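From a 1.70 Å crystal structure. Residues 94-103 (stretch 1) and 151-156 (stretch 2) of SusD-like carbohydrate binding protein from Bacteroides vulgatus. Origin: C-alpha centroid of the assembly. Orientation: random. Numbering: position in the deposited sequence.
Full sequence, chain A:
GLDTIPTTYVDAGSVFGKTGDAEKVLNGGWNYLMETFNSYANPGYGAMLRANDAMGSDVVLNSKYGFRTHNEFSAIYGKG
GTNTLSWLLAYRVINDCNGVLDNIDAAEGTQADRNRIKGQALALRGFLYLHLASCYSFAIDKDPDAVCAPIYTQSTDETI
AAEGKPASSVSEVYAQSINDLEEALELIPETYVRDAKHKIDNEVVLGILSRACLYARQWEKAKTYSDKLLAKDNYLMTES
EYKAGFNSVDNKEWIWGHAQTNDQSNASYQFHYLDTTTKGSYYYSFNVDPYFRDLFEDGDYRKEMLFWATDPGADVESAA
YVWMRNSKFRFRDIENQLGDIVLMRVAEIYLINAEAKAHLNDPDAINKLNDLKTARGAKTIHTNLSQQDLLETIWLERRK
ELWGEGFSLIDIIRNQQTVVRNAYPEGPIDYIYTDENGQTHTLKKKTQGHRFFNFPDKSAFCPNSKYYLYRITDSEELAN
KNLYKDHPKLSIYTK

Stretch 1, residues 94-103: INDCNGVLDN
Stretch 2 (151-156) IYTQST

Ile94 to Leu101 are helical, with phi/psi near -60/-43, followed by -74/-20 at Asp102 and -120/-14 at Asn103, and residues 151-156 form an irregular strip: Ile151 and Tyr152 are extended (-111/123, -118/134), Thr153 turns (-124/6), Gln154 and Ser155 extend again (-128/150, -61/143), and Thr156 has phi 25. Register is set by Ile94 CA to Tyr152 CA at 7.8 Å and Asn98 CA to Ser155 CA at 4.8 Å; 364 Å² is buried in total.

The polar side chains of Asn95, Asn98 and Asp102, spaced at three and four residues along the chain, meet backbone groups of the strip. The CA-to-CB bond of Asn98 points toward the strip (chi1 -70°, m; chi2 -23°), and its ND2 donates to Tyr152 O at 3.1 Å with a nearly straight N-H...O angle of 162°. Its OD1 is satisfied elsewhere in the structure. Asp102 (m, chi2 -13°) accepts from Ser155 N through OD2 at 3.0 Å and 155°. The CA-to-CB bond of Asn95 runs sideways, but chi1 -158° (t) and chi2 45° bring its end nearer. Asn95 OD1 accepts from Ser155 OG at 3.3 Å and from Thr156 N at 2.4 Å; the latter is very short and bent, at 132°, so its exact length deserves caution.

Two waters extend the polar network. Water 1 donates to Asn95 OD1 (2.9 Å) and Gln154 O (3.2 Å) and accepts from Asn98 ND2 (2.8 Å). Water 2 donates to Asp102 OD1 (2.6 Å) and Thr153 O (2.7 Å), bridging a direct OD1-to-O gap of 4.4 Å.

Gly99 N lies 3.5 Å from Ser155 OG (chi1 -144°), but the angle is poor; this amide instead donates to Asn95 O at 2.9 Å within the helix. Ile94 (chi1 m, chi2 t) adds a van der Waals contact, its CG2 methyl 3.9 Å from Tyr152 O, the same carbonyl that accepts from Asn98 ND2. Gln154 is modelled only to CB, so its side-chain amide cannot be assessed.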

# COMPACT_ATOMS: atom_id res chain seq x y z
N ILE A 94 12.21 12.08 -3.69
CA ILE A 94 13.25 11.70 -4.67
C ILE A 94 14.34 12.75 -4.71
O ILE A 94 15.54 12.43 -4.78
CB ILE A 94 12.65 11.44 -6.09
CG1 ILE A 94 11.90 10.09 -6.14
CG2 ILE A 94 13.75 11.55 -7.20
CD1 ILE A 94 10.99 9.90 -7.41
N ASN A 95 13.97 14.04 -4.71
CA ASN A 95 14.97 15.09 -4.72
C ASN A 95 15.87 15.07 -3.48
O ASN A 95 17.06 15.28 -3.60
CB ASN A 95 14.33 16.46 -4.84
CG ASN A 95 15.28 17.48 -5.38
OD1 ASN A 95 15.99 17.23 -6.35
ND2 ASN A 95 15.31 18.63 -4.75
N ASP A 96 15.30 14.82 -2.32
CA ASP A 96 16.10 14.60 -1.09
C ASP A 96 17.10 13.45 -1.24
O ASP A 96 18.29 13.62 -0.91
CB ASP A 96 15.20 14.30 0.12
CG ASP A 96 14.41 15.52 0.58
OD1 ASP A 96 14.90 16.67 0.47
OD2 ASP A 96 13.28 15.34 1.08
N CYS A 97 16.63 12.30 -1.75
CA CYS A 97 17.50 11.17 -2.02
C CYS A 97 18.63 11.59 -2.98
O CYS A 97 19.79 11.27 -2.73
CB CYS A 97 16.78 9.98 -2.62
SG CYS A 97 15.51 9.29 -1.55
N ASN A 98 18.29 12.30 -4.06
CA ASN A 98 19.31 12.72 -5.02
C ASN A 98 20.30 13.72 -4.41
O ASN A 98 21.49 13.71 -4.74
CB ASN A 98 18.67 13.29 -6.29
CG ASN A 98 17.99 12.21 -7.12
OD1 ASN A 98 18.34 11.05 -7.00
ND2 ASN A 98 17.02 12.61 -8.00
N GLY A 99 19.83 14.60 -3.54
CA GLY A 99 20.76 15.54 -2.86
C GLY A 99 21.75 14.78 -1.98
O GLY A 99 22.94 15.08 -1.98
N VAL A 100 21.28 13.76 -1.28
CA VAL A 100 22.15 12.88 -0.50
C VAL A 100 23.17 12.15 -1.40
O VAL A 100 24.39 12.17 -1.15
CB VAL A 100 21.33 11.90 0.36
CG1 VAL A 100 22.20 10.76 0.93
CG2 VAL A 100 20.60 12.71 1.45
N LEU A 101 22.66 11.57 -2.49
CA LEU A 101 23.49 10.85 -3.43
C LEU A 101 24.51 11.76 -4.09
O LEU A 101 25.61 11.30 -4.37
CB LEU A 101 22.60 10.10 -4.46
CG LEU A 101 21.85 8.91 -3.89
CD1 LEU A 101 20.75 8.40 -4.90
CD2 LEU A 101 22.84 7.77 -3.44
N ASP A 102 24.21 13.05 -4.29
CA ASP A 102 25.16 13.99 -4.93
C ASP A 102 26.32 14.39 -4.00
O ASP A 102 27.33 14.87 -4.47
CB ASP A 102 24.48 15.28 -5.40
CG ASP A 102 23.54 15.09 -6.61
OD1 ASP A 102 23.56 14.02 -7.28
OD2 ASP A 102 22.73 16.01 -6.88
N ASN A 103 26.14 14.21 -2.69
CA ASN A 103 27.03 14.70 -1.66
C ASN A 103 27.65 13.59 -0.77
O ASN A 103 28.64 13.85 -0.07
CB ASN A 103 26.27 15.67 -0.75
CG ASN A 103 26.05 17.05 -1.38
OD1 ASN A 103 26.91 17.94 -1.26
ND2 ASN A 103 24.88 17.27 -1.99
N ILE A 151 12.10 10.45 -14.88
CA ILE A 151 13.10 9.89 -13.97
C ILE A 151 14.18 10.90 -13.76
O ILE A 151 14.80 11.35 -14.73
CB ILE A 151 13.71 8.60 -14.55
CG1 ILE A 151 12.63 7.53 -14.67
CG2 ILE A 151 14.87 8.11 -13.67
CD1 ILE A 151 13.09 6.22 -15.31
N TYR A 152 14.42 11.27 -12.50
CA TYR A 152 15.55 12.12 -12.13
C TYR A 152 16.47 11.37 -11.20
O TYR A 152 16.01 10.73 -10.21
CB TYR A 152 15.09 13.40 -11.41
CG TYR A 152 14.11 14.19 -12.20
CD1 TYR A 152 14.51 14.96 -13.25
CD2 TYR A 152 12.73 14.11 -11.93
CE1 TYR A 152 13.59 15.68 -14.02
CE2 TYR A 152 11.83 14.82 -12.68
CZ TYR A 152 12.25 15.58 -13.73
OH TYR A 152 11.34 16.28 -14.50
N THR A 153 17.76 11.46 -11.51
CA THR A 153 18.80 10.81 -10.71
C THR A 153 19.86 11.81 -10.22
O THR A 153 20.85 11.40 -9.62
CB THR A 153 19.45 9.64 -11.47
OG1 THR A 153 20.13 10.12 -12.65
CG2 THR A 153 18.42 8.61 -11.85
N GLN A 154 19.62 13.09 -10.47
CA GLN A 154 20.46 14.20 -9.98
C GLN A 154 19.55 15.21 -9.28
O GLN A 154 18.36 15.34 -9.68
CB GLN A 154 21.15 14.93 -11.15
N SER A 155 20.07 15.94 -8.28
CA SER A 155 19.24 16.86 -7.48
C SER A 155 18.61 17.98 -8.34
O SER A 155 19.25 18.54 -9.25
CB SER A 155 19.98 17.44 -6.25
OG SER A 155 19.05 17.56 -5.17
N THR A 156 17.37 18.30 -7.96
CA THR A 156 16.30 18.93 -8.76
C THR A 156 16.40 18.71 -10.28
O THR A 156 15.89 17.67 -10.77
CB THR A 156 15.98 20.39 -8.31
OG1 THR A 156 16.12 21.28 -9.42
CG2 THR A 156 16.87 20.86 -7.10
O HOH W 1 15.55 15.02 -8.18
O HOH W 2 22.99 11.64 -8.07